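PDB 5WCK: FEZ-1 protein from Fluoribacter gormanii, which probably hydrolyses beta-lactam antibiotics as a zinc-dependent, monomeric metallo-beta-lactamase of subclass B3. Local coordinates for residues R12-L17 against Q232-V237; V20-L25 against E44-M49; Y28-P33 against T139-H144; A52-K55 against K60-D63; T155-L160 against E204-D209. The protein carries 2 engineered substitutions. All coordinates share one frame; numbering follows the deposited sequence.

Contact 1 (R12-L17 against Q232-V237)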
# COMPACT_ATOMS: atom_id res chain seq x y z
N ARG A 12 -17.16 0.97 -3.42
CA ARG A 12 -17.07 0.65 -2.01
C ARG A 12 -16.63 -0.81 -1.84
O ARG A 12 -17.28 -1.73 -2.33
CB ARG A 12 -18.40 0.92 -1.31
CG ARG A 12 -18.33 0.90 0.20
CD ARG A 12 -19.53 1.57 0.84
NE ARG A 12 -20.68 0.71 0.68
CZ ARG A 12 -20.95 -0.32 1.47
NH1 ARG A 12 -20.20 -0.55 2.53
NH2 ARG A 12 -21.98 -1.11 1.22
N ILE A 13 -15.55 -1.03 -1.07
CA ILE A 13 -15.05 -2.37 -0.79
C ILE A 13 -15.88 -2.99 0.33
O ILE A 13 -16.43 -4.06 0.20
CB ILE A 13 -13.55 -2.34 -0.45
CG1 ILE A 13 -12.70 -1.83 -1.62
CG2 ILE A 13 -13.09 -3.71 0.04
CD1 ILE A 13 -11.27 -1.40 -1.28
N ALA A 14 -15.96 -2.30 1.46
CA ALA A 14 -16.67 -2.77 2.67
C ALA A 14 -16.70 -1.61 3.66
O ALA A 14 -15.78 -0.81 3.67
CB ALA A 14 -15.96 -3.96 3.27
N GLY A 15 -17.74 -1.54 4.48
CA GLY A 15 -17.82 -0.46 5.48
C GLY A 15 -17.58 0.90 4.84
O GLY A 15 -18.19 1.24 3.82
N ASN A 16 -16.63 1.65 5.41
CA ASN A 16 -16.29 2.99 4.91
C ASN A 16 -14.97 3.01 4.13
O ASN A 16 -14.37 4.09 4.00
CB ASN A 16 -16.27 4.02 6.06
CG ASN A 16 -15.24 3.74 7.13
OD1 ASN A 16 -14.86 2.60 7.36
ND2 ASN A 16 -14.83 4.79 7.86
N LEU A 17 -14.59 1.87 3.55
CA LEU A 17 -13.37 1.74 2.76
C LEU A 17 -13.75 1.59 1.28
O LEU A 17 -14.53 0.69 0.92
CB LEU A 17 -12.57 0.53 3.24
CG LEU A 17 -11.34 0.16 2.40
CD1 LEU A 17 -10.26 1.20 2.51
CD2 LEU A 17 -10.81 -1.19 2.84
N GLN A 232 -22.50 -10.37 -6.10
CA GLN A 232 -22.06 -11.44 -5.18
C GLN A 232 -21.76 -10.85 -3.78
O GLN A 232 -21.45 -9.66 -3.75
CB GLN A 232 -20.88 -12.17 -5.83
CG GLN A 232 -19.95 -12.83 -4.86
CD GLN A 232 -19.19 -13.99 -5.41
OE1 GLN A 232 -19.55 -14.57 -6.41
NE2 GLN A 232 -18.17 -14.37 -4.67
N ASN A 233 -22.02 -11.66 -2.74
CA ASN A 233 -21.69 -11.40 -1.31
C ASN A 233 -20.20 -11.26 -1.32
O ASN A 233 -19.53 -12.17 -1.74
CB ASN A 233 -21.89 -12.57 -0.35
N ASN A 234 -19.83 -10.22 -0.65
CA ASN A 234 -18.56 -9.51 -0.77
C ASN A 234 -17.43 -10.38 -1.27
O ASN A 234 -16.90 -11.09 -0.52
CB ASN A 234 -18.30 -8.75 0.52
CG ASN A 234 -17.41 -7.59 0.18
OD1 ASN A 234 -16.70 -7.66 -0.80
ND2 ASN A 234 -17.46 -6.56 1.00
N PRO A 235 -17.11 -10.32 -2.56
CA PRO A 235 -15.98 -11.08 -3.07
C PRO A 235 -14.60 -10.61 -2.58
O PRO A 235 -13.63 -11.36 -2.74
CB PRO A 235 -16.05 -10.90 -4.59
CG PRO A 235 -16.84 -9.63 -4.78
CD PRO A 235 -17.81 -9.58 -3.62
N PHE A 236 -14.55 -9.44 -1.93
CA PHE A 236 -13.29 -8.95 -1.38
C PHE A 236 -13.05 -9.58 -0.00
O PHE A 236 -11.97 -9.47 0.52
CB PHE A 236 -13.25 -7.42 -1.37
CG PHE A 236 -13.15 -6.87 -2.77
CD1 PHE A 236 -11.93 -6.82 -3.41
CD2 PHE A 236 -14.29 -6.56 -3.48
CE1 PHE A 236 -11.83 -6.40 -4.73
CE2 PHE A 236 -14.20 -6.13 -4.80
CZ PHE A 236 -12.98 -6.07 -5.42
N VAL A 237 -14.05 -10.26 0.56
CA VAL A 237 -13.82 -11.15 1.73
C VAL A 237 -13.22 -12.44 1.18
O VAL A 237 -13.91 -13.24 0.55
CB VAL A 237 -15.11 -11.40 2.54
CG1 VAL A 237 -14.88 -12.40 3.68
CG2 VAL A 237 -15.69 -10.11 3.07

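Contact 2 (V20-L25 against E44-M49)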
# COMPACT_ATOMS: atom_id res chain seq x y z
N VAL A 20 -10.18 3.74 -4.94
CA VAL A 20 -10.08 4.91 -5.81
C VAL A 20 -8.82 4.85 -6.66
O VAL A 20 -8.31 5.88 -7.09
CB VAL A 20 -10.15 6.22 -5.00
CG1 VAL A 20 -11.54 6.41 -4.41
CG2 VAL A 20 -9.09 6.32 -3.91
N GLY A 21 -8.32 3.64 -6.90
CA GLY A 21 -7.12 3.47 -7.68
C GLY A 21 -7.37 3.14 -9.14
O GLY A 21 -8.44 3.42 -9.70
N THR A 22 -6.34 2.57 -9.75
CA THR A 22 -6.26 2.28 -11.16
C THR A 22 -6.41 0.77 -11.38
O THR A 22 -6.72 0.00 -10.48
CB THR A 22 -4.93 2.80 -11.71
OG1 THR A 22 -3.89 1.91 -11.26
CG2 THR A 22 -4.61 4.23 -11.34
N ASP A 23 -6.17 0.31 -12.61
CA ASP A 23 -6.24 -1.12 -12.86
C ASP A 23 -4.97 -1.86 -12.42
O ASP A 23 -4.86 -3.09 -12.64
CB ASP A 23 -6.54 -1.38 -14.34
CG ASP A 23 -5.38 -1.15 -15.28
OD1 ASP A 23 -4.41 -0.47 -14.89
OD2 ASP A 23 -5.45 -1.69 -16.43
N ASP A 24 -4.01 -1.13 -11.82
CA ASP A 24 -2.74 -1.69 -11.35
C ASP A 24 -2.40 -1.07 -9.99
O ASP A 24 -2.57 -1.72 -8.94
CB ASP A 24 -1.62 -1.48 -12.39
CG ASP A 24 -0.24 -1.77 -11.86
OD1 ASP A 24 -0.13 -2.57 -10.90
OD2 ASP A 24 0.74 -1.17 -12.40
N LEU A 25 -1.93 0.18 -10.00
CA LEU A 25 -1.57 0.86 -8.77
C LEU A 25 -2.85 1.11 -7.96
O LEU A 25 -3.82 1.70 -8.48
CB LEU A 25 -0.85 2.17 -9.12
CG LEU A 25 0.34 2.01 -10.05
CD1 LEU A 25 0.98 3.36 -10.39
CD2 LEU A 25 1.35 1.03 -9.48
N GLU A 44 2.46 10.77 -10.63
CA GLU A 44 1.95 12.13 -10.81
C GLU A 44 0.76 12.13 -11.78
O GLU A 44 -0.24 12.82 -11.54
CB GLU A 44 3.04 13.06 -11.33
CG GLU A 44 4.04 13.46 -10.28
CD GLU A 44 5.01 14.53 -10.78
OE1 GLU A 44 6.11 14.66 -10.20
OE2 GLU A 44 4.66 15.20 -11.77
N ALA A 45 0.86 11.36 -12.88
CA ALA A 45 -0.21 11.24 -13.88
C ALA A 45 -1.50 10.67 -13.29
O ALA A 45 -2.57 10.85 -13.87
CB ALA A 45 0.28 10.39 -15.03
N ASN A 46 -1.42 9.95 -12.16
CA ASN A 46 -2.61 9.33 -11.60
C ASN A 46 -3.33 10.26 -10.62
O ASN A 46 -4.46 9.95 -10.22
CB ASN A 46 -2.26 8.03 -10.87
CG ASN A 46 -1.59 7.01 -11.76
OD1 ASN A 46 -0.60 6.41 -11.35
ND2 ASN A 46 -2.08 6.84 -12.98
N VAL A 47 -2.71 11.38 -10.21
CA VAL A 47 -3.35 12.27 -9.22
C VAL A 47 -4.68 12.80 -9.75
O VAL A 47 -5.71 12.76 -9.07
CB VAL A 47 -2.39 13.37 -8.72
CG1 VAL A 47 -3.10 14.41 -7.87
CG2 VAL A 47 -1.23 12.78 -7.94
N PRO A 48 -4.80 13.31 -11.01
CA PRO A 48 -6.12 13.69 -11.49
C PRO A 48 -7.13 12.54 -11.55
O PRO A 48 -8.34 12.77 -11.41
CB PRO A 48 -5.87 14.26 -12.90
CG PRO A 48 -4.40 14.55 -12.93
CD PRO A 48 -3.72 13.62 -11.95
N MET A 49 -6.64 11.31 -11.74
CA MET A 49 -7.49 10.13 -11.79
C MET A 49 -8.05 9.83 -10.40
O MET A 49 -9.22 9.45 -10.25
CB MET A 49 -6.72 8.92 -12.34
CG MET A 49 -6.23 9.14 -13.75
SD MET A 49 -5.01 7.93 -14.31
CE MET A 49 -5.98 6.45 -14.31

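Contact 3 (Y28-P33 against T139-H144)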
# COMPACT_ATOMS: atom_id res chain seq x y z
N TYR A 28 -6.76 3.80 -1.89
CA TYR A 28 -7.88 3.54 -1.03
C TYR A 28 -8.32 4.84 -0.36
O TYR A 28 -7.49 5.67 0.00
CB TYR A 28 -7.52 2.49 0.02
CG TYR A 28 -7.04 1.20 -0.59
CD1 TYR A 28 -7.95 0.23 -0.97
CD2 TYR A 28 -5.71 0.98 -0.89
CE1 TYR A 28 -7.54 -0.94 -1.60
CE2 TYR A 28 -5.27 -0.18 -1.51
CZ TYR A 28 -6.19 -1.15 -1.87
OH TYR A 28 -5.84 -2.33 -2.47
N LEU A 29 -9.63 5.00 -0.21
CA LEU A 29 -10.23 6.15 0.46
C LEU A 29 -11.03 5.65 1.65
O LEU A 29 -11.87 4.77 1.51
CB LEU A 29 -11.15 6.92 -0.50
CG LEU A 29 -11.64 8.27 0.03
CD1 LEU A 29 -10.54 9.32 -0.04
CD2 LEU A 29 -12.88 8.75 -0.71
N ILE A 30 -10.74 6.21 2.83
CA ILE A 30 -11.48 5.87 4.05
C ILE A 30 -12.26 7.14 4.40
O ILE A 30 -11.66 8.19 4.61
CB ILE A 30 -10.56 5.40 5.19
CG1 ILE A 30 -9.82 4.10 4.86
CG2 ILE A 30 -11.37 5.20 6.45
CD1 ILE A 30 -8.59 4.22 4.04
N VAL A 31 -13.59 7.02 4.46
CA VAL A 31 -14.49 8.17 4.57
C VAL A 31 -15.04 8.20 6.00
O VAL A 31 -15.64 7.23 6.45
CB VAL A 31 -15.62 8.08 3.54
CG1 VAL A 31 -16.65 9.19 3.75
CG2 VAL A 31 -15.07 8.14 2.13
N THR A 32 -14.84 9.34 6.67
CA THR A 32 -15.27 9.52 8.06
C THR A 32 -16.03 10.83 8.19
O THR A 32 -15.92 11.73 7.36
CB THR A 32 -14.11 9.50 9.07
OG1 THR A 32 -13.59 10.82 9.24
CG2 THR A 32 -13.00 8.55 8.66
N PRO A 33 -16.81 10.97 9.29
CA PRO A 33 -17.50 12.24 9.56
C PRO A 33 -16.58 13.45 9.73
O PRO A 33 -17.07 14.60 9.67
CB PRO A 33 -18.27 11.94 10.84
CG PRO A 33 -18.41 10.45 10.87
CD PRO A 33 -17.11 9.94 10.28
N THR A 139 -12.65 6.16 12.97
CA THR A 139 -12.03 5.08 12.22
C THR A 139 -10.57 4.92 12.68
O THR A 139 -9.87 5.92 12.85
CB THR A 139 -12.15 5.33 10.72
OG1 THR A 139 -13.54 5.19 10.41
CG2 THR A 139 -11.34 4.34 9.91
N VAL A 140 -10.11 3.67 12.84
CA VAL A 140 -8.77 3.37 13.38
C VAL A 140 -8.05 2.46 12.39
O VAL A 140 -8.48 1.29 12.20
CB VAL A 140 -8.85 2.70 14.75
CG1 VAL A 140 -7.45 2.37 15.28
CG2 VAL A 140 -9.62 3.55 15.76
N LEU A 141 -6.95 2.96 11.79
CA LEU A 141 -6.05 2.17 10.94
C LEU A 141 -4.81 1.86 11.78
O LEU A 141 -4.40 2.69 12.60
CB LEU A 141 -5.64 2.95 9.69
CG LEU A 141 -6.59 2.87 8.50
CD1 LEU A 141 -7.98 3.28 8.88
CD2 LEU A 141 -6.09 3.74 7.35
N THR A 142 -4.20 0.70 11.56
CA THR A 142 -2.97 0.34 12.25
C THR A 142 -1.86 0.10 11.23
O THR A 142 -2.06 -0.63 10.22
CB THR A 142 -3.13 -0.89 13.15
OG1 THR A 142 -4.12 -0.66 14.17
CG2 THR A 142 -1.82 -1.22 13.83
N ALA A 143 -0.71 0.73 11.47
CA ALA A 143 0.48 0.60 10.63
C ALA A 143 1.33 -0.57 11.14
O ALA A 143 1.80 -0.56 12.28
CB ALA A 143 1.28 1.87 10.67
N HIS A 144 1.50 -1.60 10.31
CA HIS A 144 2.36 -2.72 10.64
C HIS A 144 3.62 -2.64 9.79
O HIS A 144 3.54 -2.63 8.57
CB HIS A 144 1.68 -4.07 10.44
CG HIS A 144 0.42 -4.22 11.21
ND1 HIS A 144 0.37 -4.82 12.45
CD2 HIS A 144 -0.84 -3.81 10.92
CE1 HIS A 144 -0.89 -4.83 12.86
NE2 HIS A 144 -1.64 -4.22 11.96

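Contact 4 (A52-K55 against K60-D63). With SO4 (sulfate ion), chain E.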
# COMPACT_ATOMS: atom_id res chain seq x y z
N ALA A 52 -10.65 12.41 -9.62
CA ALA A 52 -11.88 12.12 -10.35
C ALA A 52 -12.64 10.95 -9.71
O ALA A 52 -13.87 10.97 -9.63
CB ALA A 52 -11.59 11.88 -11.81
N SER A 53 -11.90 9.92 -9.26
CA SER A 53 -12.52 8.76 -8.64
C SER A 53 -13.23 9.16 -7.33
O SER A 53 -14.33 8.74 -7.04
CB SER A 53 -11.50 7.67 -8.39
OG SER A 53 -11.13 7.02 -9.60
N ILE A 54 -12.55 9.97 -6.53
CA ILE A 54 -13.10 10.43 -5.26
C ILE A 54 -14.42 11.18 -5.52
O ILE A 54 -15.42 10.96 -4.82
CB ILE A 54 -12.07 11.30 -4.51
CG1 ILE A 54 -10.93 10.42 -3.97
CG2 ILE A 54 -12.72 12.09 -3.38
CD1 ILE A 54 -9.74 11.18 -3.46
N LYS A 55 -14.38 12.07 -6.52
CA LYS A 55 -15.55 12.92 -6.82
C LYS A 55 -16.68 12.09 -7.44
O LYS A 55 -17.86 12.35 -7.16
CB LYS A 55 -15.09 14.11 -7.66
CG LYS A 55 -14.19 15.08 -6.90
CD LYS A 55 -13.57 16.19 -7.71
CE LYS A 55 -14.57 17.09 -8.41
NZ LYS A 55 -15.45 17.77 -7.44
N LYS A 60 -15.54 14.78 -1.62
CA LYS A 60 -14.80 15.97 -1.97
C LYS A 60 -13.31 15.70 -1.85
O LYS A 60 -12.83 15.23 -0.82
CB LYS A 60 -15.17 17.15 -1.07
CG LYS A 60 -16.60 17.66 -1.17
CD LYS A 60 -16.84 18.93 -0.39
CE LYS A 60 -18.29 19.37 -0.45
NZ LYS A 60 -18.54 20.52 0.45
N PHE A 61 -12.56 16.08 -2.89
CA PHE A 61 -11.12 15.95 -2.84
C PHE A 61 -10.56 16.81 -1.71
O PHE A 61 -9.62 16.40 -1.00
CB PHE A 61 -10.54 16.31 -4.21
CG PHE A 61 -9.08 15.98 -4.42
CD1 PHE A 61 -8.59 14.72 -4.11
CD2 PHE A 61 -8.23 16.91 -4.99
CE1 PHE A 61 -7.26 14.42 -4.34
CE2 PHE A 61 -6.90 16.60 -5.26
CZ PHE A 61 -6.42 15.35 -4.91
N SER A 62 -11.18 17.99 -1.50
CA SER A 62 -10.77 18.94 -0.48
C SER A 62 -10.95 18.37 0.93
O SER A 62 -10.41 18.93 1.87
CB SER A 62 -11.53 20.26 -0.62
OG SER A 62 -12.92 20.06 -0.48
N ASP A 63 -11.72 17.28 1.08
CA ASP A 63 -11.91 16.66 2.41
C ASP A 63 -10.81 15.64 2.72
O ASP A 63 -10.90 14.98 3.74
CB ASP A 63 -13.26 15.96 2.50
CG ASP A 63 -14.43 16.90 2.73
OD1 ASP A 63 -14.18 18.04 3.14
OD2 ASP A 63 -15.58 16.46 2.49
S SO4 E . -13.60 19.08 -4.67
O1 SO4 E . -13.17 19.49 -6.04
O2 SO4 E . -14.72 19.94 -4.22
O3 SO4 E . -14.12 17.73 -4.72
O4 SO4 E . -12.49 19.30 -3.74

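Contact 5 (T155-L160 against E204-D209)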
# COMPACT_ATOMS: atom_id res chain seq x y z
N THR A 155 2.13 -2.47 6.07
CA THR A 155 0.89 -3.18 5.84
C THR A 155 -0.17 -2.53 6.74
O THR A 155 -0.02 -2.50 7.96
CB THR A 155 1.07 -4.67 6.14
OG1 THR A 155 1.91 -5.21 5.11
CG2 THR A 155 -0.25 -5.42 6.14
N TRP A 156 -1.21 -2.00 6.12
CA TRP A 156 -2.25 -1.24 6.82
C TRP A 156 -3.42 -2.17 7.15
O TRP A 156 -3.86 -2.89 6.29
CB TRP A 156 -2.71 -0.06 5.95
CG TRP A 156 -1.73 1.07 5.87
CD1 TRP A 156 -0.89 1.41 4.84
CD2 TRP A 156 -1.49 2.02 6.91
NE1 TRP A 156 -0.12 2.50 5.19
CE2 TRP A 156 -0.49 2.91 6.45
CE3 TRP A 156 -2.04 2.20 8.17
CZ2 TRP A 156 -0.03 3.95 7.25
CZ3 TRP A 156 -1.60 3.24 8.95
CH2 TRP A 156 -0.60 4.09 8.49
N THR A 157 -3.91 -2.11 8.39
CA THR A 157 -5.07 -2.91 8.76
C THR A 157 -6.15 -2.03 9.39
O THR A 157 -5.88 -0.98 9.98
CB THR A 157 -4.68 -4.07 9.68
OG1 THR A 157 -4.22 -3.54 10.93
CG2 THR A 157 -3.65 -5.00 9.06
N MET A 158 -7.40 -2.48 9.20
CA MET A 158 -8.53 -1.87 9.88
C MET A 158 -9.65 -2.90 9.98
O MET A 158 -9.67 -3.85 9.23
CB MET A 158 -9.04 -0.62 9.17
CG MET A 158 -9.54 -0.89 7.78
SD MET A 158 -9.90 0.56 6.76
CE MET A 158 -11.15 1.35 7.77
N LYS A 159 -10.56 -2.68 10.94
CA LYS A 159 -11.75 -3.53 11.10
C LYS A 159 -12.94 -2.83 10.45
O LYS A 159 -13.13 -1.62 10.65
CB LYS A 159 -11.98 -3.83 12.58
CG LYS A 159 -12.80 -5.08 12.86
CD LYS A 159 -12.58 -5.53 14.30
CE LYS A 159 -13.48 -6.65 14.76
NZ LYS A 159 -13.74 -6.56 16.22
N LEU A 160 -13.68 -3.56 9.61
CA LEU A 160 -14.79 -3.02 8.83
C LEU A 160 -16.05 -3.82 9.20
O LEU A 160 -15.99 -5.04 9.37
CB LEU A 160 -14.50 -3.17 7.33
CG LEU A 160 -13.36 -2.32 6.76
CD1 LEU A 160 -12.99 -2.73 5.36
CD2 LEU A 160 -13.73 -0.84 6.80
N GLU A 204 2.07 -14.26 8.24
CA GLU A 204 1.55 -15.64 8.41
C GLU A 204 0.66 -15.76 9.64
O GLU A 204 -0.22 -16.62 9.67
CB GLU A 204 2.67 -16.67 8.46
CG GLU A 204 3.38 -16.83 7.13
CD GLU A 204 4.09 -18.16 6.93
OE1 GLU A 204 4.31 -18.88 7.92
OE2 GLU A 204 4.47 -18.45 5.78
N SER A 205 0.86 -14.91 10.65
CA SER A 205 0.08 -15.06 11.88
C SER A 205 -1.02 -14.00 11.97
O SER A 205 -1.69 -13.92 12.98
CB SER A 205 0.99 -15.08 13.07
OG SER A 205 1.72 -13.90 13.13
N MET A 206 -1.23 -13.22 10.90
CA MET A 206 -2.15 -12.06 10.88
C MET A 206 -3.53 -12.50 10.38
O MET A 206 -3.66 -13.08 9.30
CB MET A 206 -1.65 -10.95 9.94
CG MET A 206 -2.45 -9.67 9.97
SD MET A 206 -1.71 -8.35 8.95
CE MET A 206 -0.41 -7.83 10.07
N ARG A 207 -4.57 -12.14 11.14
CA ARG A 207 -5.95 -12.30 10.69
C ARG A 207 -6.14 -11.45 9.42
O ARG A 207 -5.75 -10.30 9.36
CB ARG A 207 -6.89 -11.79 11.78
CG ARG A 207 -8.38 -11.94 11.48
CD ARG A 207 -8.89 -13.33 11.80
NE ARG A 207 -8.76 -13.70 13.20
CZ ARG A 207 -9.63 -13.39 14.16
NH1 ARG A 207 -9.35 -13.70 15.41
NH2 ARG A 207 -10.77 -12.79 13.87
N CYS A 208 -6.71 -12.08 8.41
CA CYS A 208 -6.86 -11.42 7.10
C CYS A 208 -8.19 -11.89 6.49
O CYS A 208 -8.26 -13.00 5.96
CB CYS A 208 -5.69 -11.78 6.21
SG CYS A 208 -5.74 -10.88 4.63
N ASP A 209 -9.20 -11.03 6.56
CA ASP A 209 -10.53 -11.34 6.01
C ASP A 209 -10.68 -10.64 4.65
O ASP A 209 -10.95 -11.29 3.65
CB ASP A 209 -11.67 -10.95 6.95
CG ASP A 209 -11.58 -11.60 8.33
OD1 ASP A 209 -11.45 -12.82 8.38
OD2 ASP A 209 -11.57 -10.87 9.31

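Contact 1 (R12-L17 against Q232-V237)
The side-chain amide of Asn-234 meets the carbonyl of Ile-13 at its ND2 edge. The acceptor lies 14° out of the amide plane. The bond from Asn-234 ND2 to Ile-13 O is 2.8 Å long, with an N-H...O angle of 158°, and the donor lies in the carbonyl plane. The Phe-236 ring has Asn-234 OD1 at its edge, in plane. CG2 of Ile-13 packs against Phe-236 CB at 4.0 Å, and the two side chains cross at about a right angle. Phe-11 brings a second ring to Phe-236.

Asn-234 CG lies anti to the backbone N (chi1 -155°), which carries the amide across to the strand. Asn-234 OD1 then accepts from the backbone N of Phe-236 at 3.0 Å, closing an Asx turn. On the other side, a classic beta bulge at edge strand 11-14 sets Ile-13 and Ala-14 opposite the single residue Leu-17. The methyl of Ala-14, CB, sits 3.8 Å from Asn-234 ND2.

ND2 also donates to Asp-162 OD2. Both ends of the amide are therefore used. Its rotation is probably fixed, since a flipped amide would bring OD1 against Ile-13 O. Asn-234 thus closes an Asx turn in its own loop, before helix 239-262, and bonds that loop to the edge strand.

Contact 2 (V20-L25 against E44-M49)
CG2 of Thr-22 is the point where the loop meets the segment leading into helix 47-56. It lies 4.0 Å from Met-49 CE and also 4.0 Å from Asn-46 ND2, and the Thr-22 side chain crosses both partners at about a right angle. Beside it, Leu-25 CD1 touches Asn-46 OD1 at 3.6 Å. That oxygen has its polar partner in the backbone N of Leu-43. Asn-46 ND2 makes a weak bond to Met-49 SD, at 3.4 Å. Met-49 bends at chi3 (65°), which brings its CE round to the threonine methyl.

The threonine is held by its hydroxyl. OG1 sits between the backbone N and the carbonyl carbon (chi1 74°), and this leaves CG2 to face the helix. Thr-22 OG1 accepts from Asp-24 N at 3.1 Å, an ST turn. Thr-22 OG1 also donates to Leu-25 O at 2.8 Å, on a lone pair in the carbonyl plane. Thr-22 N reaches the same Leu-25 O, so that carbonyl receives two bonds. This tight loop joins strands 17-19 and 28-32. It packs on the N-terminal part of helix 47-56 and the residues before it.

Further out lies the zinc site. The Leu-25 side chain comes within about 3 Å of that of His-215, nearest atom to nearest atom, and about 5 Å from a zinc ion. Asp-24 OD1 bonds to His-215 ND1, a second-shell contact to a zinc ligand, while Asp-24 OD2 bonds to Tyr-2 OH.

Contact 3 (Y28-P33 against T139-H144)
The two sheets of the metallo-beta-lactamase sandwich face each other here, where Ile-30 and Thr-139 meet. Strand 28-32 belongs to the seven-stranded sheet and strand 139-145 to the five-stranded one. Their segments run roughly antiparallel, at 149°, and the axes come as near as 9.1 Å. That is a face-to-face packing distance.

Methyl meets methyl at the closest point: Ile-30 CG2 lies 3.6 Å from Thr-139 CG2. Both of these methyls are anti to their own backbone N, and the two side chains cross obliquely. The other branch of Ile-30 runs toward Leu-141. Ile-30 CD1 reaches Leu-141 CD2 tip to tip at 4.2 Å. Near the end of the strand, Thr-32 CG2 packs against Thr-139 and is 3.8 Å from Thr-139 OG1.

The hydroxyls have partners in other segments. A chi1 of 89° turns the hydroxyl of Thr-32 back to the turn that follows, where OG1 bonds to Gly-35 O and Arg-34 N. Thr-139 OG1 is taken by Asn-16 ND2. Ile-39, from the neighbouring strand 35-39, also touches Ile-30 and Leu-141 and extends the apolar patch. Met-158 packs on Thr-139 from the next strand of its own sheet.

Methyl groups make most of the contact, though Thr-139 OG1 also borders Thr-32 CG2. Both hydroxyls are already hydrogen-bonded, so they can lie beside carbon where the sheets meet.

Contact 4 (A52-K55 against K60-D63)
Lys-55 of the helix and the backbone N of Phe-61 meet on one atom of a bound sulfate, an ion probably taken from the crystallisation liquor. Sulfate O3 receives Lys-55 NZ at 3.0 Å and Phe-61 N at 2.9 Å. Lys-55 NZ also makes a weak bond to O1. Ser-62 N donates to sulfate O4 at 2.9 Å. The lysine chain bends at chi3 (59°) and chi4 (61°), curling its methylenes along O3 so that NZ closes over the ion.

The sulfate thus sits at the start of the short 3-10 segment 61-63, where successive N-H groups point outward. This is a common way to hold an anion, and the positive end of the turn would probably help. Helix 47-56 runs into this turn through a tight connection, and strand 64-68 follows. The bond from Asp-63 N to Lys-60 O closes the turn.

Beneath the ion the packing is apolar. Ile-54 CD1 lies at the edge of the Phe-61 ring, near its plane, 3.8 Å from CD1 of the phenylalanine. The two side chains cross at about a right angle. Ile-54 CG2 lies by the peptide joining Lys-60 and Phe-61, 4.0 Å from Lys-60 C. CG of Phe-61 is anti to its N (chi1 -169°), which turns the ring inward while the N-H faces the sulfate. The ring also touches Gln-86 and Thr-87 of helix 80-87, and Ile-54 packs on Val-20 and Phe-59.

Contact 5 (T155-L160 against E204-D209)
Thr-155 comes first along the strand, with its CG2 4.3 Å from Met-206 SD. Its OG1 bonds to Thr-146 OG1 and Gly-173 N, and the methyl is the part that approaches the sulfur. Trp-156 points from the strand away from the loop, and its NE1 bonds to Ile-69 O. Thr-157 points back toward the loop and gives the closer touch: its CG2 is 3.9 Å from Met-206 SD, and the two side chains reach toward each other tip to tip. This CG2 lies anti to the carbonyl carbon, while OG1 of the same residue bonds to His-144 NE2.

Met-206 spans the gap with CG anti to its backbone N (chi1 -174°). Its chi2 is extended, and a bend at chi3 turns CE toward the His-144 ring. One sulfur thus meets two threonine methyls, from residues two apart on one face of the strand.

Met-206 also touches Gln-168 of strand 165-172. With His-144 of strand 139-145, its side chain thus touches three neighbouring strands of the five-stranded sheet. The loop leads from helix 192-204 into strand 210-213, and the Cys-208 to Cys-242 disulfide ties it to helix 239-262.

From the N terminus, residues 12-17 open contact 1, which closes only at 232-237 and encloses all the others. It joins edge strand 11-14 to the loop before helix 239-262. Contact 2 opens at 20-25 and contact 3 at 28-33. Contact 2 closes at 44-49, inside contact 3, so these two cross; it joins the 20-25 loop to helix 47-56. Contact 4, nested within contact 3, joins that helix to the turn before strand 64-68. Contact 3 closes at 139-144 and joins the two sheets. Contact 5 follows in series and joins strand 154-162 to the loop after helix 192-204. Strands 139-145 and 154-162 are neighbours, so contacts 3 and 5 share a sheet.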